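Local structure of probable enoyl-CoA hydratase/isomerase (Mycobacterium abscessus, 3SWX) at residues 12-17 with 58-63; 17-22 with 200-205. The protein probably acts on the acyl chains of coenzyme A thioesters, as a hydratase or isomerase of the crotonase-like enoyl-CoA hydratase/isomerase family. All coordinates share one frame; numbering follows the deposited sequence.

Contact 1: residues 12-17 with 58-63; sequences RIRRDG and VLYGEG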
# COMPACT_ATOMS: atom_id res chain seq x y z
N ARG B 12 16.38 23.51 17.98
CA ARG B 12 17.43 23.05 18.84
C ARG B 12 18.16 21.93 18.11
O ARG B 12 17.58 20.86 17.85
CB ARG B 12 16.85 22.54 20.15
CG ARG B 12 17.91 22.05 21.12
CD ARG B 12 17.30 21.20 22.20
NE ARG B 12 18.29 20.83 23.20
CZ ARG B 12 18.04 20.10 24.28
NH1 ARG B 12 16.82 19.65 24.53
NH2 ARG B 12 19.02 19.81 25.13
N ILE B 13 19.43 22.15 17.80
CA ILE B 13 20.20 21.20 17.04
C ILE B 13 21.35 20.61 17.86
O ILE B 13 22.08 21.34 18.53
CB ILE B 13 20.72 21.85 15.73
CG1 ILE B 13 19.52 22.08 14.79
CG2 ILE B 13 21.80 20.97 15.08
CD1 ILE B 13 19.83 22.05 13.32
N ARG B 14 21.49 19.29 17.79
CA ARG B 14 22.61 18.61 18.39
C ARG B 14 23.07 17.52 17.46
O ARG B 14 22.30 17.10 16.57
CB ARG B 14 22.22 17.97 19.73
CG ARG B 14 21.72 18.94 20.79
CD ARG B 14 21.08 18.20 21.94
NE ARG B 14 19.68 17.90 21.67
CZ ARG B 14 18.93 17.06 22.40
NH1 ARG B 14 19.43 16.41 23.43
NH2 ARG B 14 17.66 16.87 22.08
N ARG B 15 24.31 17.06 17.68
CA ARG B 15 24.89 15.91 16.97
C ARG B 15 25.29 14.82 17.93
O ARG B 15 25.92 15.09 18.95
CB ARG B 15 26.17 16.31 16.25
CG ARG B 15 26.01 17.10 15.02
CD ARG B 15 27.30 17.02 14.23
NE ARG B 15 27.26 17.87 13.06
CZ ARG B 15 27.98 17.68 11.96
NH1 ARG B 15 28.82 16.64 11.84
NH2 ARG B 15 27.86 18.52 10.96
N ASP B 16 24.94 13.60 17.58
CA ASP B 16 25.33 12.42 18.32
C ASP B 16 26.04 11.53 17.31
O ASP B 16 25.43 10.66 16.65
CB ASP B 16 24.06 11.76 18.89
CG ASP B 16 24.35 10.53 19.73
OD1 ASP B 16 25.53 10.26 20.03
OD2 ASP B 16 23.36 9.84 20.09
N GLY B 17 27.34 11.80 17.15
CA GLY B 17 28.18 11.12 16.17
C GLY B 17 27.71 11.38 14.74
O GLY B 17 27.66 12.51 14.29
N VAL B 58 17.15 12.84 13.01
CA VAL B 58 15.99 12.64 13.87
C VAL B 58 15.34 14.00 14.09
O VAL B 58 16.01 14.95 14.44
CB VAL B 58 16.42 12.05 15.22
CG1 VAL B 58 15.28 12.06 16.21
CG2 VAL B 58 16.91 10.63 15.02
N LEU B 59 14.03 14.08 13.84
CA LEU B 59 13.26 15.30 14.01
C LEU B 59 12.15 15.03 15.03
O LEU B 59 11.41 14.04 14.91
CB LEU B 59 12.65 15.74 12.67
CG LEU B 59 11.71 16.96 12.69
CD1 LEU B 59 12.43 18.21 13.19
CD2 LEU B 59 11.17 17.18 11.27
N TYR B 60 12.08 15.90 16.04
CA TYR B 60 11.10 15.79 17.13
C TYR B 60 10.71 17.23 17.48
O TYR B 60 11.21 18.18 16.86
CB TYR B 60 11.70 15.07 18.35
CG TYR B 60 12.71 15.91 19.08
CD1 TYR B 60 13.99 16.10 18.55
CD2 TYR B 60 12.38 16.55 20.28
CE1 TYR B 60 14.90 16.90 19.19
CE2 TYR B 60 13.29 17.34 20.92
CZ TYR B 60 14.55 17.51 20.37
OH TYR B 60 15.46 18.31 21.01
N GLY B 61 9.81 17.38 18.44
CA GLY B 61 9.42 18.70 18.93
C GLY B 61 9.68 18.87 20.42
O GLY B 61 9.42 17.95 21.17
N GLU B 62 10.20 20.03 20.84
CA GLU B 62 10.35 20.36 22.28
C GLU B 62 9.00 20.72 22.89
O GLU B 62 8.09 21.15 22.18
CB GLU B 62 11.33 21.52 22.48
CG GLU B 62 12.83 21.18 22.21
CD GLU B 62 13.48 20.43 23.37
OE1 GLU B 62 13.13 20.73 24.53
OE2 GLU B 62 14.34 19.55 23.13
N GLY B 63 8.85 20.53 24.19
CA GLY B 63 7.64 20.90 24.91
C GLY B 63 6.49 19.90 24.82
O GLY B 63 6.69 18.72 24.53
O HOH W 1 18.25 18.67 19.24
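Arg12 and Arg14, on the edge strand 11-16, reach past the intervening strand 19-24 to meet Tyr60, near the end of strand 56-61, and Glu62, just beyond it. Long side chains are needed to span the gap: the nearest CA atoms, of Arg12 and Glu62, are 8.3 Å apart. Arg12 runs straight out, CG anti to the backbone N and the chain extended as far as NE, so that NH1 forms a salt bridge with Glu62 OE2 at 2.8 Å. The carboxylate oxygen lies at the edge of the guanidinium, in its plane, whereas NH1 approaches from above the carboxylate plane. The same oxygen takes a second bond on its anti lone pair from the Tyr60 hydroxyl, with OH to OE2 at 2.7 Å.

With its hydrogen directed at Glu62 OE2, Tyr60 OH is still able to accept from Arg14 NH2 at 2.8 Å, a bond bent to 132° at the hydrogen. A turn at chi3 (-85°) swings the Arg14 guanidinium back toward the phenol, and CZ of Arg14 lies 3.7 Å above the guanidinium plane of Arg12, over its centre. A water completes the network: it donates to Arg12 O, accepts from Arg14 NE at 2.9 Å, and gives a weak bond to Tyr60 OH. Below its hydroxyl, the buried Tyr60 ring packs among Val21, Ala108 and Val194, so tyrosine suits a position with an apolar base and a polar tip.

Two cations face over face should repel; one carboxylate, with Glu62 OE2 bonded to Arg12 and 4.4 Å from Arg14 NH2, probably offsets much of that cost. Its donors and the positive charges should favour an ionised Glu62, a stronger acceptor, while the Arg14 bond would probably make Tyr60 OH a better donor.

Contact 2: residues 17-22 with 200-205; sequences GYVLVI and IAQTIA
Strand 19-22 and helix 200-205 run nearly antiparallel, their directions 153° apart and their axes 9.2 Å from each other at closest. Such an approach suits small helix residues on the facing side, and Ala201 and Ala205, one turn apart, fill it. Val19, the first residue of the strand, carries most of the packing. Its CG1, anti to the backbone N, meets Ala201 CB at 3.7 Å, while CG2 lies against the amide of Gln202, 3.4 Å from NE2. The preceding Tyr18 sets its CB on Ala205 CB at 3.8 Å.

Gln202 is bent at chi2 (-65°), which folds its amide back alongside Val19. There NE2 donates to the backbone O of Asp16, and OE1 accepts from a water at 2.6 Å; that water also accepts from Tyr18 N. Both ends of the amide are thus tied to the turn between the strands, where the positive phi of Gly17 favours glycine.

Arg55, just before strand 56-61, bonds to Ala205 O and makes a cation-pi contact with the Tyr18 ring. Ala201 also rests on Ala56 and Val58 of that strand, while Ile200 and Ile204 pack on strand 126-130 and on Thr169 of a second subunit.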
# COMPACT_ATOMS: atom_id res chain seq x y z
N GLY B 17 27.34 11.80 17.15
CA GLY B 17 28.18 11.12 16.17
C GLY B 17 27.71 11.38 14.74
O GLY B 17 27.66 12.51 14.29
N TYR B 18 27.33 10.32 14.05
CA TYR B 18 26.82 10.42 12.68
C TYR B 18 25.34 10.84 12.60
O TYR B 18 24.79 10.97 11.51
CB TYR B 18 26.95 9.06 11.99
CG TYR B 18 28.35 8.53 11.83
CD1 TYR B 18 29.28 9.20 11.08
CD2 TYR B 18 28.71 7.31 12.40
CE1 TYR B 18 30.57 8.70 10.90
CE2 TYR B 18 30.00 6.79 12.22
CZ TYR B 18 30.92 7.49 11.48
OH TYR B 18 32.19 6.98 11.31
N VAL B 19 24.69 11.05 13.74
CA VAL B 19 23.26 11.33 13.73
C VAL B 19 22.99 12.79 14.08
O VAL B 19 23.47 13.28 15.10
CB VAL B 19 22.52 10.42 14.73
CG1 VAL B 19 21.03 10.82 14.83
CG2 VAL B 19 22.66 8.97 14.33
N LEU B 20 22.21 13.47 13.24
CA LEU B 20 21.74 14.82 13.52
C LEU B 20 20.40 14.77 14.25
O LEU B 20 19.50 14.01 13.87
CB LEU B 20 21.54 15.61 12.23
CG LEU B 20 21.36 17.12 12.36
CD1 LEU B 20 22.64 17.75 12.83
CD2 LEU B 20 20.98 17.70 10.98
N VAL B 21 20.28 15.56 15.31
CA VAL B 21 19.05 15.61 16.11
C VAL B 21 18.51 17.04 16.08
O VAL B 21 19.13 17.96 16.61
CB VAL B 21 19.30 15.12 17.57
CG1 VAL B 21 18.01 15.09 18.38
CG2 VAL B 21 19.93 13.73 17.59
N ILE B 22 17.36 17.22 15.46
CA ILE B 22 16.76 18.54 15.28
C ILE B 22 15.49 18.59 16.06
O ILE B 22 14.60 17.73 15.88
CB ILE B 22 16.38 18.80 13.80
CG1 ILE B 22 17.61 18.66 12.89
CG2 ILE B 22 15.69 20.18 13.65
CD1 ILE B 22 17.23 18.49 11.39
N ILE B 200 17.56 3.94 16.67
CA ILE B 200 17.36 3.38 15.33
C ILE B 200 18.24 4.09 14.30
O ILE B 200 18.78 3.46 13.40
CB ILE B 200 15.87 3.43 14.88
CG1 ILE B 200 15.00 2.56 15.80
CG2 ILE B 200 15.76 2.91 13.43
CD1 ILE B 200 13.50 2.89 15.77
N ALA B 201 18.33 5.41 14.44
CA ALA B 201 19.22 6.23 13.63
C ALA B 201 20.68 5.75 13.75
O ALA B 201 21.38 5.68 12.76
CB ALA B 201 19.11 7.71 14.08
N GLN B 202 21.11 5.41 14.97
CA GLN B 202 22.46 4.90 15.17
C GLN B 202 22.65 3.54 14.48
O GLN B 202 23.73 3.25 13.96
CB GLN B 202 22.79 4.80 16.66
CG GLN B 202 22.89 6.14 17.39
CD GLN B 202 24.03 7.04 16.91
OE1 GLN B 202 24.90 6.61 16.14
NE2 GLN B 202 24.02 8.31 17.36
N THR B 203 21.62 2.70 14.48
CA THR B 203 21.71 1.42 13.78
C THR B 203 21.91 1.65 12.31
O THR B 203 22.76 1.01 11.68
CB THR B 203 20.48 0.54 14.01
OG1 THR B 203 20.37 0.29 15.41
CG2 THR B 203 20.62 -0.79 13.28
N ILE B 204 21.15 2.60 11.77
CA ILE B 204 21.28 3.01 10.37
C ILE B 204 22.70 3.48 10.09
O ILE B 204 23.30 3.10 9.07
CB ILE B 204 20.26 4.11 9.99
CG1 ILE B 204 18.84 3.52 9.98
CG2 ILE B 204 20.55 4.66 8.60
CD1 ILE B 204 17.74 4.53 9.67
N ALA B 205 23.24 4.27 11.02
CA ALA B 205 24.58 4.83 10.90
C ALA B 205 25.73 3.80 10.99
O ALA B 205 26.85 4.10 10.60
CB ALA B 205 24.78 5.98 11.92
O HOH W 2 27.08 7.88 15.41

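Overall arrangement
Contacts 1 and 2 lie about 10 Å apart between centres on one mixed sheet and share Gly17, in the turn joining strands 11-16 and 19-24. Strand 19-24 links them: its Leu20 O and Ile22 N lie 2.8 Å from Val58 N and Val58 O respectively, in probable hydrogen bonds. Tyr60 CE1 also packs on Val21 CG1 at 3.7 Å. Contact 1 is a polar bridge between strands two apart, and contact 2 a mainly apolar seam between sheet and helix 193-205, with one polar amide at its edge. The loop following residues 58-63 probably carries, as in other crotonases, an oxyanion-hole NH, so contact 1 lies toward the active site; contact 2 is structural packing.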